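Ferripyochelin binding protein (Salmonella enterica subsp. enterica serovar Typhimurium, PDB 3R3R) binds zinc and belongs to the gamma-class carbonic anhydrase family of left-handed beta-helix proteins, although its physiological reaction is not established. Local coordinates at residues A[85-91]-A[102-108]; A[113-119]-A[131-137]; A[123-127]-A[160-164]. All coordinates share one frame. Residues are numbered along the deposited sequence.

Contact 1. Residues A[85-91]-A[102-108]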
ATOM      1  N   ILE A  85      -6.127  -4.360  -2.127  1.00 11.22           N
ATOM      2  CA  ILE A  85      -5.798  -5.372  -1.134  1.00 11.85           C
ATOM      3  C   ILE A  85      -4.292  -5.475  -1.075  1.00 10.53           C
ATOM      4  O   ILE A  85      -3.662  -5.733  -2.095  1.00 12.23           O
ATOM      5  CB  ILE A  85      -6.393  -6.731  -1.532  1.00 14.60           C
ATOM      6  CG1 ILE A  85      -7.925  -6.652  -1.560  1.00 16.96           C
ATOM      7  CG2 ILE A  85      -5.907  -7.821  -0.565  1.00 16.74           C
ATOM      8  CD1 ILE A  85      -8.622  -7.806  -2.305  1.00 19.70           C
ATOM      9  N   ILE A  86      -3.721  -5.248   0.103  1.00 11.35           N
ATOM     10  CA  ILE A  86      -2.271  -5.257   0.274  1.00 12.09           C
ATOM     11  C   ILE A  86      -1.954  -6.190   1.438  1.00 12.19           C
ATOM     12  O   ILE A  86      -2.582  -6.096   2.497  1.00 12.40           O
ATOM     13  CB  ILE A  86      -1.719  -3.836   0.576  1.00 11.10           C
ATOM     14  CG1 ILE A  86      -2.126  -2.844  -0.518  1.00 11.57           C
ATOM     15  CG2 ILE A  86      -0.187  -3.854   0.789  1.00 12.64           C
ATOM     16  CD1 ILE A  86      -1.776  -1.411  -0.180  1.00 13.41           C
ATOM     17  N   GLY A  87      -0.983  -7.080   1.244  1.00 12.26           N
ATOM     18  CA  GLY A  87      -0.643  -8.080   2.247  1.00 13.64           C
ATOM     19  C   GLY A  87       0.240  -7.579   3.369  1.00 12.58           C
ATOM     20  O   GLY A  87       0.274  -6.382   3.666  1.00 13.42           O
ATOM     21  N   GLU A  88       0.916  -8.530   4.019  1.00 13.65           N
ATOM     22  CA  GLU A  88       1.757  -8.294   5.186  1.00 14.00           C
ATOM     23  C   GLU A  88       3.212  -8.061   4.787  1.00 12.47           C
ATOM     24  O   GLU A  88       3.676  -8.587   3.768  1.00 12.82           O
ATOM     25  CB  GLU A  88       1.704  -9.512   6.120  1.00 15.70           C
ATOM     26  CG  GLU A  88       0.293  -9.873   6.523  1.00 17.90           C
ATOM     27  CD  GLU A  88       0.238 -10.902   7.643  1.00 20.42           C
ATOM     28  OE1 GLU A  88       1.188 -11.690   7.823  1.00 20.76           O
ATOM     29  OE2 GLU A  88      -0.775 -10.922   8.368  1.00 23.62           O
ATOM     30  N   ASP A  89       3.938  -7.278   5.585  1.00 13.67           N
ATOM     31  CA  ASP A  89       5.373  -7.036   5.370  1.00 13.64           C
ATOM     32  C   ASP A  89       5.646  -6.453   3.989  1.00 11.54           C
ATOM     33  O   ASP A  89       6.651  -6.782   3.351  1.00 11.84           O
ATOM     34  CB  ASP A  89       6.184  -8.324   5.586  1.00 15.57           C
ATOM     35  CG  ASP A  89       6.034  -8.871   6.993  1.00 17.56           C
ATOM     36  OD1 ASP A  89       6.359  -8.145   7.960  1.00 19.75           O
ATOM     37  OD2 ASP A  89       5.526  -9.996   7.140  1.00 21.11           O
ATOM     38  N   VAL A  90       4.731  -5.601   3.532  1.00 10.92           N
ATOM     39  CA  VAL A  90       4.874  -4.938   2.239  1.00 11.12           C
ATOM     40  C   VAL A  90       5.510  -3.569   2.437  1.00  9.32           C
ATOM     41  O   VAL A  90       5.177  -2.861   3.394  1.00 10.86           O
ATOM     42  CB  VAL A  90       3.501  -4.808   1.519  1.00 11.04           C
ATOM     43  CG1 VAL A  90       3.595  -3.929   0.281  1.00 11.38           C
ATOM     44  CG2 VAL A  90       2.981  -6.194   1.144  1.00 12.25           C
ATOM     45  N   THR A  91       6.409  -3.206   1.523  1.00  9.85           N
ATOM     46  CA  THR A  91       6.995  -1.879   1.478  1.00 10.44           C
ATOM     47  C   THR A  91       6.471  -1.146   0.259  1.00  9.41           C
ATOM     48  O   THR A  91       6.834  -1.473  -0.873  1.00 11.15           O
ATOM     49  CB  THR A  91       8.538  -1.999   1.439  1.00 11.22           C
ATOM     50  OG1 THR A  91       8.988  -2.651   2.637  1.00 11.65           O
ATOM     51  CG2 THR A  91       9.210  -0.630   1.346  1.00 11.83           C
ATOM     52  N   THR A 102      -4.112  -5.894  -6.259  1.00 10.46           N
ATOM     53  CA  THR A 102      -3.884  -6.847  -5.181  1.00 11.70           C
ATOM     54  C   THR A 102      -2.391  -7.072  -5.062  1.00 10.86           C
ATOM     55  O   THR A 102      -1.722  -7.384  -6.056  1.00 12.49           O
ATOM     56  CB  THR A 102      -4.572  -8.184  -5.491  1.00 14.21           C
ATOM     57  OG1 THR A 102      -5.969  -7.944  -5.617  1.00 14.67           O
ATOM     58  CG2 THR A 102      -4.344  -9.223  -4.379  1.00 16.97           C
ATOM     59  N   ILE A 103      -1.869  -6.885  -3.854  1.00 11.27           N
ATOM     60  CA  ILE A 103      -0.458  -7.076  -3.588  1.00 11.67           C
ATOM     61  C   ILE A 103      -0.328  -8.113  -2.491  1.00 12.88           C
ATOM     62  O   ILE A 103      -1.000  -8.018  -1.474  1.00 13.61           O
ATOM     63  CB  ILE A 103       0.193  -5.765  -3.145  1.00 11.63           C
ATOM     64  CG1 ILE A 103       0.022  -4.720  -4.245  1.00 14.34           C
ATOM     65  CG2 ILE A 103       1.659  -6.001  -2.775  1.00 12.23           C
ATOM     66  CD1 ILE A 103       0.603  -3.371  -3.902  1.00 14.27           C
ATOM     67  N   GLY A 104       0.516  -9.115  -2.712  1.00 13.04           N
ATOM     68  CA  GLY A 104       0.716 -10.180  -1.746  1.00 13.84           C
ATOM     69  C   GLY A 104       1.606  -9.741  -0.607  1.00 13.84           C
ATOM     70  O   GLY A 104       1.711  -8.564  -0.295  1.00 16.67           O
ATOM     71  N   ASN A 105       2.235 -10.714   0.036  1.00 13.45           N
ATOM     72  CA  ASN A 105       3.100 -10.461   1.179  1.00 13.05           C
ATOM     73  C   ASN A 105       4.551 -10.275   0.762  1.00 12.26           C
ATOM     74  O   ASN A 105       4.992 -10.871  -0.219  1.00 12.57           O
ATOM     75  CB  ASN A 105       3.047 -11.656   2.140  1.00 14.30           C
ATOM     76  CG  ASN A 105       1.640 -12.011   2.567  1.00 16.58           C
ATOM     77  OD1 ASN A 105       0.837 -11.146   2.914  1.00 16.26           O
ATOM     78  ND2 ASN A 105       1.335 -13.297   2.552  1.00 19.95           N
ATOM     79  N   ARG A 106       5.299  -9.455   1.497  1.00 12.25           N
ATOM     80  CA  ARG A 106       6.746  -9.297   1.232  1.00 11.85           C
ATOM     81  C   ARG A 106       6.972  -8.843  -0.218  1.00 11.28           C
ATOM     82  O   ARG A 106       7.659  -9.486  -1.014  1.00 12.91           O
ATOM     83  CB  ARG A 106       7.535 -10.581   1.551  1.00 13.03           C
ATOM     84  CG  ARG A 106       7.352 -11.048   3.001  1.00 14.12           C
ATOM     85  CD  ARG A 106       8.067 -12.379   3.243  1.00 15.32           C
ATOM     86  NE  ARG A 106       7.643 -13.377   2.269  1.00 15.27           N
ATOM     87  CZ  ARG A 106       6.516 -14.077   2.346  1.00 15.57           C
ATOM     88  NH1 ARG A 106       5.702 -13.937   3.389  1.00 17.35           N
ATOM     89  NH2 ARG A 106       6.210 -14.927   1.379  1.00 17.18           N
ATOM     90  N   VAL A 107       6.355  -7.719  -0.553  1.00 11.80           N
ATOM     91  CA  VAL A 107       6.543  -7.084  -1.853  1.00 10.91           C
ATOM     92  C   VAL A 107       7.113  -5.705  -1.601  1.00 10.23           C
ATOM     93  O   VAL A 107       6.681  -5.010  -0.670  1.00 10.91           O
ATOM     94  CB  VAL A 107       5.194  -6.962  -2.601  1.00 11.47           C
ATOM     95  CG1 VAL A 107       5.316  -6.097  -3.865  1.00 11.63           C
ATOM     96  CG2 VAL A 107       4.668  -8.354  -2.931  1.00 11.71           C
ATOM     97  N   LEU A 108       8.098  -5.322  -2.403  1.00 10.43           N
ATOM     98  CA  LEU A 108       8.624  -3.958  -2.368  0.50 11.26           C
ATOM     99  C   LEU A 108       8.203  -3.289  -3.679  1.00 10.01           C
ATOM    100  O   LEU A 108       8.603  -3.682  -4.749  1.00 11.35           O
ATOM    101  CB  LEU A 108      10.145  -3.991  -2.217  0.50 14.63           C
ATOM    102  CG  LEU A 108      10.896  -2.663  -2.370  0.50 18.65           C
ATOM    103  CD1 LEU A 108      10.415  -1.721  -1.372  0.50 19.54           C
ATOM    104  CD2 LEU A 108      12.385  -2.881  -2.227  0.50 19.98           C
TER
HETATM  105  O   HOH W   1       5.421 -12.116   5.724  1.00 22.11           O
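Two successive coils of a left-handed parallel beta-helix stack here through one corner, residues 85-91 beside the equivalent 102-108 of the next coil. Backbone hydrogen bonds set the register: Ile103 N to Ile85 O (2.8 Å) on the first face, Arg106 N to Glu88 O (2.9 Å) at the turn and Thr91 N to Val107 O (2.9 Å) on the next face. Gly87 N adds a weak bond to Ile103 O (2.9 Å) where the strands end. At the corner, Asn105 turns its side chain back so that OD1 accepts from Glu88 N at 2.8 Å, a ladder-like step that Asp123 repeats on Asn105 N one coil on. A CB on Gly87 would collide with that OD1. Apolar contacts fill the interior, with Val90 CG2 4.1 Å from Ile103 CG2 and Ile86 CG1 4.4 Å from Ile103 CD1. Outside, a water links Asp89 OD2 (2.6 Å) and Arg106 NH1 (3.0 Å), while the main charged partners lie beyond the pair: Arg60 for Asp89 and Glu88, Asp124 for Arg106. Strand 84-86 runs between strands 54-57 and 102-103, Leu98 of strand 97-99 packs against Ile86 and Ile103, and helix 158-182 covers Asp89, Arg106 and Leu108.

Contact 2. Residues A[113-119]-A[131-137]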
ATOM      1  N   SER A 113       6.419   4.414  -8.465  1.00  7.51           N
ATOM      2  CA  SER A 113       5.733   3.477  -9.347  1.00  8.03           C
ATOM      3  C   SER A 113       4.220   3.658  -9.340  1.00  7.04           C
ATOM      4  O   SER A 113       3.666   4.310  -8.460  1.00  7.85           O
ATOM      5  CB  SER A 113       6.057   2.033  -8.951  1.00  8.73           C
ATOM      6  OG  SER A 113       7.429   1.737  -9.147  1.00  9.46           O
ATOM      7  N   ILE A 114       3.577   3.061 -10.347  1.00  7.56           N
ATOM      8  CA  ILE A 114       2.130   3.081 -10.521  1.00  7.89           C
ATOM      9  C   ILE A 114       1.677   1.635 -10.712  1.00  7.49           C
ATOM     10  O   ILE A 114       2.239   0.925 -11.552  1.00  8.54           O
ATOM     11  CB  ILE A 114       1.728   3.900 -11.775  1.00  8.43           C
ATOM     12  CG1 ILE A 114       2.232   5.346 -11.661  1.00  9.35           C
ATOM     13  CG2 ILE A 114       0.207   3.804 -11.999  1.00  9.97           C
ATOM     14  CD1 ILE A 114       2.130   6.137 -12.958  1.00 10.99           C
ATOM     15  N   VAL A 115       0.666   1.205  -9.950  1.00  7.91           N
ATOM     16  CA  VAL A 115       0.108  -0.145 -10.088  1.00  8.26           C
ATOM     17  C   VAL A 115      -1.394   0.003 -10.284  1.00  8.73           C
ATOM     18  O   VAL A 115      -2.059   0.611  -9.440  1.00  9.95           O
ATOM     19  CB  VAL A 115       0.409  -1.033  -8.847  1.00  9.62           C
ATOM     20  CG1 VAL A 115      -0.115  -2.449  -9.091  1.00 10.58           C
ATOM     21  CG2 VAL A 115       1.910  -1.037  -8.521  1.00  9.88           C
ATOM     22  N   LEU A 116      -1.913  -0.535 -11.390  1.00  9.12           N
ATOM     23  CA  LEU A 116      -3.286  -0.240 -11.803  1.00 10.38           C
ATOM     24  C   LEU A 116      -4.301  -1.351 -11.512  1.00 10.66           C
ATOM     25  O   LEU A 116      -3.970  -2.424 -11.004  1.00 10.87           O
ATOM     26  CB  LEU A 116      -3.296   0.141 -13.285  1.00 10.90           C
ATOM     27  CG  LEU A 116      -2.436   1.360 -13.645  1.00 11.16           C
ATOM     28  CD1 LEU A 116      -2.447   1.548 -15.163  1.00 13.66           C
ATOM     29  CD2 LEU A 116      -2.927   2.624 -12.915  1.00 12.96           C
ATOM     30  N   ASP A 117      -5.550  -1.071 -11.850  1.00 10.75           N
ATOM     31  CA  ASP A 117      -6.625  -1.926 -11.375  0.50 10.69           C
ATOM     32  C   ASP A 117      -6.555  -3.349 -11.882  1.00 11.55           C
ATOM     33  O   ASP A 117      -6.259  -3.616 -13.052  1.00 12.21           O
ATOM     34  CB  ASP A 117      -7.979  -1.321 -11.729  0.50  9.50           C
ATOM     35  CG  ASP A 117      -8.066   0.106 -11.316  0.50  8.65           C
ATOM     36  OD1 ASP A 117      -7.400   0.909 -11.973  0.50  8.82           O
ATOM     37  OD2 ASP A 117      -8.738   0.414 -10.312  0.50  8.91           O
ATOM     38  N   GLY A 118      -6.846  -4.271 -10.967  1.00 12.85           N
ATOM     39  CA  GLY A 118      -6.862  -5.679 -11.302  1.00 13.73           C
ATOM     40  C   GLY A 118      -5.486  -6.303 -11.412  1.00 13.50           C
ATOM     41  O   GLY A 118      -5.373  -7.509 -11.615  1.00 14.65           O
ATOM     42  N   ALA A 119      -4.425  -5.511 -11.304  1.00 12.03           N
ATOM     43  CA  ALA A 119      -3.099  -6.121 -11.272  1.00 12.08           C
ATOM     44  C   ALA A 119      -2.994  -7.007 -10.030  1.00 11.40           C
ATOM     45  O   ALA A 119      -3.612  -6.721  -8.995  1.00 11.65           O
ATOM     46  CB  ALA A 119      -1.997  -5.057 -11.271  1.00 12.19           C
ATOM     47  N   SER A 131       8.290   2.423 -12.024  1.00  8.90           N
ATOM     48  CA  SER A 131       7.669   1.437 -12.907  1.00  9.34           C
ATOM     49  C   SER A 131       6.170   1.650 -13.071  1.00  9.03           C
ATOM     50  O   SER A 131       5.540   2.382 -12.297  1.00  9.67           O
ATOM     51  CB  SER A 131       7.891   0.048 -12.328  1.00 10.99           C
ATOM     52  OG  SER A 131       9.267  -0.308 -12.334  1.00 12.68           O
ATOM     53  N   LEU A 132       5.604   0.995 -14.072  1.00  9.18           N
ATOM     54  CA  LEU A 132       4.163   1.006 -14.260  1.00  8.81           C
ATOM     55  C   LEU A 132       3.694  -0.431 -14.467  1.00  9.27           C
ATOM     56  O   LEU A 132       4.157  -1.100 -15.376  1.00 10.02           O
ATOM     57  CB  LEU A 132       3.770   1.909 -15.441  1.00 11.40           C
ATOM     58  CG  LEU A 132       2.259   2.098 -15.602  1.00 17.48           C
ATOM     59  CD1 LEU A 132       1.933   3.457 -16.192  1.00 19.83           C
ATOM     60  CD2 LEU A 132       1.735   1.005 -16.446  1.00 17.75           C
ATOM     61  N   VAL A 133       2.763  -0.866 -13.627  1.00  9.35           N
ATOM     62  CA  VAL A 133       2.176  -2.197 -13.745  1.00 10.28           C
ATOM     63  C   VAL A 133       0.768  -2.014 -14.303  1.00  9.94           C
ATOM     64  O   VAL A 133      -0.090  -1.460 -13.620  1.00 10.78           O
ATOM     65  CB  VAL A 133       2.115  -2.910 -12.381  1.00 10.60           C
ATOM     66  CG1 VAL A 133       1.504  -4.288 -12.530  1.00 12.20           C
ATOM     67  CG2 VAL A 133       3.499  -2.975 -11.713  1.00 11.16           C
ATOM     68  N   PRO A 134       0.544  -2.437 -15.567  0.50 11.37           N
ATOM     69  CA  PRO A 134      -0.748  -2.246 -16.243  0.50 12.61           C
ATOM     70  C   PRO A 134      -1.924  -2.939 -15.574  0.50 11.14           C
ATOM     71  O   PRO A 134      -1.752  -3.852 -14.758  0.50 11.54           O
ATOM     72  CB  PRO A 134      -0.519  -2.888 -17.620  0.50 12.46           C
ATOM     73  CG  PRO A 134       0.892  -2.697 -17.869  0.50 12.26           C
ATOM     74  CD  PRO A 134       1.571  -2.897 -16.522  0.50 11.56           C
ATOM     75  N   GLN A 135      -3.127  -2.519 -15.954  1.00 11.91           N
ATOM     76  CA  GLN A 135      -4.338  -3.177 -15.473  1.00 12.36           C
ATOM     77  C   GLN A 135      -4.293  -4.667 -15.768  1.00 12.26           C
ATOM     78  O   GLN A 135      -3.886  -5.078 -16.860  1.00 13.72           O
ATOM     79  CB  GLN A 135      -5.601  -2.588 -16.109  1.00 13.93           C
ATOM     80  CG  GLN A 135      -5.923  -1.213 -15.563  1.00 15.74           C
ATOM     81  CD  GLN A 135      -7.283  -0.701 -16.022  1.00 17.14           C
ATOM     82  OE1 GLN A 135      -7.763  -1.077 -17.088  1.00 21.30           O
ATOM     83  NE2 GLN A 135      -7.906   0.158 -15.220  1.00 18.70           N
ATOM     84  N   HIS A 136      -4.703  -5.461 -14.782  1.00 13.18           N
ATOM     85  CA  HIS A 136      -4.872  -6.907 -14.925  1.00 14.64           C
ATOM     86  C   HIS A 136      -3.581  -7.686 -15.088  1.00 15.17           C
ATOM     87  O   HIS A 136      -3.624  -8.891 -15.276  1.00 17.89           O
ATOM     88  CB  HIS A 136      -5.866  -7.239 -16.046  1.00 17.97           C
ATOM     89  CG  HIS A 136      -7.162  -6.518 -15.888  1.00 21.26           C
ATOM     90  ND1 HIS A 136      -8.002  -6.741 -14.818  1.00 24.29           N
ATOM     91  CD2 HIS A 136      -7.723  -5.522 -16.610  1.00 23.06           C
ATOM     92  CE1 HIS A 136      -9.040  -5.928 -14.902  1.00 24.78           C
ATOM     93  NE2 HIS A 136      -8.893  -5.175 -15.978  1.00 25.21           N
ATOM     94  N   LYS A 137      -2.436  -7.030 -14.954  1.00 14.21           N
ATOM     95  CA  LYS A 137      -1.153  -7.723 -15.083  1.00 15.01           C
ATOM     96  C   LYS A 137      -0.837  -8.542 -13.832  1.00 14.07           C
ATOM     97  O   LYS A 137      -0.937  -8.027 -12.722  1.00 14.51           O
ATOM     98  CB  LYS A 137      -0.046  -6.691 -15.287  1.00 17.20           C
ATOM     99  CG  LYS A 137       1.371  -7.220 -15.405  1.00 22.78           C
ATOM    100  CD  LYS A 137       1.655  -7.816 -16.752  1.00 26.90           C
ATOM    101  CE  LYS A 137       3.147  -8.151 -16.852  1.00 29.91           C
ATOM    102  NZ  LYS A 137       3.505  -8.699 -18.187  1.00 32.36           N
TER
HETATM  103  O   HOH W   2      -4.093 -10.126 -12.661  1.00 45.03           O
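Parallel main-chain hydrogen bonds hold these two coils in step: Ile114 N donates to Ser131 O (2.8 Å), Val133 N to Ile114 O (2.8 Å) and Leu116 N to Val133 O (3.0 Å). Just before the strands, Ser131 N reaches Ser113 OG at 3.1 Å, and both serine hydroxyls also meet a carbonyl of their own coil, Gly110 O and Gly128 O respectively. Each coil then rounds the same corner through a type II turn, Leu116-Ala119 in one and Pro134-Lys137 in the next, the stacked turns expected of a hexapeptide-repeat beta-helix. His136 N binds Asp117 O at 3.0 Å across them, and a water joins Gly118 O (3.1 Å) to His136 O (2.9 Å). Gly118 has positive phi, and a CB there would run into His136 ND1. Asp117 receives a weak bond from Gln135 NE2 to its OD1 (3.4 Å), but its OD2 is held by Thr72 and by ND1 of the zinc ligand His99, so this corner borders the metal site and probably helps orient that histidine. Packing completes the contact. Val115 CG1 lies 4.0 Å from Val133 CB and Ala119 CB 3.8 Å from Val133 CG1 inside the coil, whereas Ile114 CD1 and Leu132 CD1 (4.2 Å) meet on the outer face and Leu116 CB rests on Gln135 CG (3.7 Å). Strand 114-115 is flanked by strand 97-99 and strand 132-133; the latter is the last of its parallel sheet within the chain, with the loop at Ser148-Val150 packing beside it.

Contact 3. Residues A[123-127]-A[160-164]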
ATOM      1  N   ASP A 123       3.531 -12.894  -3.925  1.00 13.33           N
ATOM      2  CA  ASP A 123       4.439 -12.693  -2.798  1.00 13.52           C
ATOM      3  C   ASP A 123       5.888 -12.612  -3.277  1.00 13.72           C
ATOM      4  O   ASP A 123       6.232 -13.172  -4.318  1.00 13.77           O
ATOM      5  CB  ASP A 123       4.351 -13.877  -1.816  1.00 14.86           C
ATOM      6  CG  ASP A 123       2.953 -14.114  -1.256  1.00 17.04           C
ATOM      7  OD1 ASP A 123       2.096 -13.220  -1.221  1.00 16.87           O
ATOM      8  OD2 ASP A 123       2.729 -15.233  -0.778  1.00 23.87           O
ATOM      9  N   ASP A 124       6.751 -11.968  -2.490  1.00 13.05           N
ATOM     10  CA  ASP A 124       8.205 -12.005  -2.724  1.00 12.83           C
ATOM     11  C   ASP A 124       8.557 -11.434  -4.102  1.00 11.88           C
ATOM     12  O   ASP A 124       9.219 -12.086  -4.919  1.00 13.50           O
ATOM     13  CB  ASP A 124       8.755 -13.423  -2.566  1.00 14.73           C
ATOM     14  CG  ASP A 124       8.559 -13.962  -1.163  1.00 15.23           C
ATOM     15  OD1 ASP A 124       8.975 -13.281  -0.210  1.00 15.05           O
ATOM     16  OD2 ASP A 124       7.962 -15.047  -1.007  1.00 17.96           O
ATOM     17  N   VAL A 125       8.122 -10.201  -4.352  1.00 12.26           N
ATOM     18  CA  VAL A 125       8.364  -9.537  -5.624  1.00 12.08           C
ATOM     19  C   VAL A 125       8.969  -8.173  -5.354  1.00 10.77           C
ATOM     20  O   VAL A 125       8.610  -7.503  -4.367  1.00 11.12           O
ATOM     21  CB  VAL A 125       7.045  -9.368  -6.419  1.00 12.24           C
ATOM     22  CG1 VAL A 125       7.199  -8.400  -7.605  1.00 11.79           C
ATOM     23  CG2 VAL A 125       6.565 -10.724  -6.914  1.00 13.12           C
ATOM     24  N   MET A 126       9.907  -7.766  -6.215  1.00 11.17           N
ATOM     25  CA  MET A 126      10.407  -6.397  -6.173  0.50 11.04           C
ATOM     26  C   MET A 126      10.090  -5.696  -7.467  1.00 10.60           C
ATOM     27  O   MET A 126      10.282  -6.255  -8.554  1.00 11.29           O
ATOM     28  CB  MET A 126      11.917  -6.376  -5.975  0.50 11.36           C
ATOM     29  CG  MET A 126      12.536  -4.999  -5.822  0.50 16.58           C
ATOM     30  SD  MET A 126      14.312  -5.200  -5.514  0.50 22.29           S
ATOM     31  CE  MET A 126      14.301  -6.679  -4.509  0.50 15.42           C
ATOM     32  N   ILE A 127       9.609  -4.465  -7.349  1.00 10.93           N
ATOM     33  CA  ILE A 127       9.330  -3.610  -8.507  1.00 10.62           C
ATOM     34  C   ILE A 127      10.278  -2.420  -8.433  1.00 10.57           C
ATOM     35  O   ILE A 127      10.350  -1.769  -7.420  1.00 11.03           O
ATOM     36  CB  ILE A 127       7.865  -3.144  -8.476  1.00 11.93           C
ATOM     37  CG1 ILE A 127       6.934  -4.374  -8.549  1.00 15.57           C
ATOM     38  CG2 ILE A 127       7.571  -2.126  -9.596  1.00 12.45           C
ATOM     39  CD1 ILE A 127       5.539  -4.108  -8.162  1.00 19.67           C
ATOM     40  N   GLU A 160      18.307 -10.410  -2.085  1.00 17.11           N
ATOM     41  CA  GLU A 160      17.165  -9.535  -2.353  1.00 15.89           C
ATOM     42  C   GLU A 160      15.893 -10.078  -1.744  1.00 15.28           C
ATOM     43  O   GLU A 160      15.084  -9.325  -1.207  1.00 14.91           O
ATOM     44  CB  GLU A 160      16.974  -9.336  -3.847  1.00 17.20           C
ATOM     45  CG  GLU A 160      18.062  -8.463  -4.456  1.00 18.43           C
ATOM     46  CD  GLU A 160      18.088  -8.500  -5.967  1.00 20.95           C
ATOM     47  OE1 GLU A 160      17.618  -9.497  -6.563  1.00 20.67           O
ATOM     48  OE2 GLU A 160      18.596  -7.524  -6.562  1.00 23.24           O
ATOM     49  N   ARG A 161      15.721 -11.391  -1.821  1.00 15.42           N
ATOM     50  CA  ARG A 161      14.558 -12.018  -1.224  1.00 15.65           C
ATOM     51  C   ARG A 161      14.535 -11.720   0.283  1.00 15.70           C
ATOM     52  O   ARG A 161      13.535 -11.251   0.828  1.00 17.10           O
ATOM     53  CB  ARG A 161      14.558 -13.519  -1.538  1.00 17.09           C
ATOM     54  CG  ARG A 161      13.436 -14.314  -0.900  1.00 17.89           C
ATOM     55  CD  ARG A 161      13.531 -15.805  -1.251  1.00 17.23           C
ATOM     56  NE  ARG A 161      13.414 -16.063  -2.686  1.00 16.37           N
ATOM     57  CZ  ARG A 161      12.257 -16.292  -3.306  1.00 15.22           C
ATOM     58  NH1 ARG A 161      11.115 -16.320  -2.616  1.00 14.32           N
ATOM     59  NH2 ARG A 161      12.241 -16.496  -4.621  1.00 15.59           N
ATOM     60  N   SER A 162      15.653 -11.939   0.961  1.00 16.98           N
ATOM     61  CA  SER A 162      15.739 -11.617   2.374  0.50 17.82           C
ATOM     62  C   SER A 162      15.534 -10.116   2.614  1.00 16.02           C
ATOM     63  O   SER A 162      14.944  -9.704   3.625  1.00 17.93           O
ATOM     64  CB  SER A 162      17.090 -12.061   2.928  0.50 21.37           C
ATOM     65  OG  SER A 162      17.145 -11.815   4.315  0.50 24.17           O
ATOM     66  N   GLY A 163      16.027  -9.298   1.688  1.00 15.67           N
ATOM     67  CA  GLY A 163      15.919  -7.851   1.805  1.00 15.36           C
ATOM     68  C   GLY A 163      14.483  -7.362   1.847  1.00 14.73           C
ATOM     69  O   GLY A 163      14.218  -6.302   2.414  1.00 15.21           O
ATOM     70  N   LEU A 164      13.558  -8.099   1.237  1.00 14.07           N
ATOM     71  CA  LEU A 164      12.149  -7.721   1.299  1.00 14.30           C
ATOM     72  C   LEU A 164      11.659  -7.736   2.748  1.00 13.94           C
ATOM     73  O   LEU A 164      10.954  -6.826   3.199  1.00 13.87           O
ATOM     74  CB  LEU A 164      11.315  -8.680   0.464  1.00 14.77           C
ATOM     75  CG  LEU A 164      11.672  -8.669  -1.021  1.00 15.50           C
ATOM     76  CD1 LEU A 164      10.907  -9.772  -1.703  1.00 16.96           C
ATOM     77  CD2 LEU A 164      11.348  -7.334  -1.706  1.00 19.12           C
TER
HETATM   78  O   HOH W   3      10.984 -12.309   1.362  1.00 18.45           O
HETATM   79  O   HOH W   4      10.323 -16.272   0.284  1.00 19.17           O
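The C-terminal helix lies across the strands of the left-handed beta-helix, and its early turns meet one coil at residues 123-127; the axes of strand 125-127 and helix 160-164 cross at 88°, 9.1 Å apart. Glu160 comes first, turning its CA-to-CB bond toward the coil: its CB receives Met126 CE at 3.8 Å, while its carboxylate is engaged by Arg154 and the backbone of Ser157. Arg161 next brings its long side chain back to the corner, where NH1 stands 3.7 Å from Asp124 CB and forms a long salt bridge, 3.8 Å, with Asp124 OD2. A water also lies between Asp124 OD2 and Arg161 NH1 (3.0 Å to each, the first link weak). No direct hydrogen bond joins the segments, but a second water donates to Asp124 OD1 at 2.7 Å and to Arg161 O at 2.8 Å. The closer charged partner of Asp124 is Arg106, on the preceding coil. Ser162 and Gly163 do not touch 123-127, so the chain returns to the contact one helical turn after Glu160, at Leu164. This leucine is the main apolar element, packed alongside Leu156: its CD2 lies 4.1 Å from Met126 CE and 3.8 Å from Val125 O, and its CD1 lies 3.7 Å from Asp124 CA.

From the N terminus, contact 1 closes first, bringing 102-108 alongside 85-91, one coil later, and it ends before either other contact opens. Contact 2 starts at 113-119, directly after strand 107-109, and closes at 131-137. Contact 3 opens inside that loop, at 123-127, and closes only at 160-164 in the helix, so contacts 2 and 3 cross. The first two are coil-on-coil steps at different corners, meeting where Thr102 N lies 2.9 Å from Ala119 O; the third joins the coils to the C-terminal helix. Contacts 1 and 3 share the sheet containing neighbouring strands 107-109 and 125-127, and the salt bridge from Arg106 NE to Asp124 OD1 (2.8 Å) connects them.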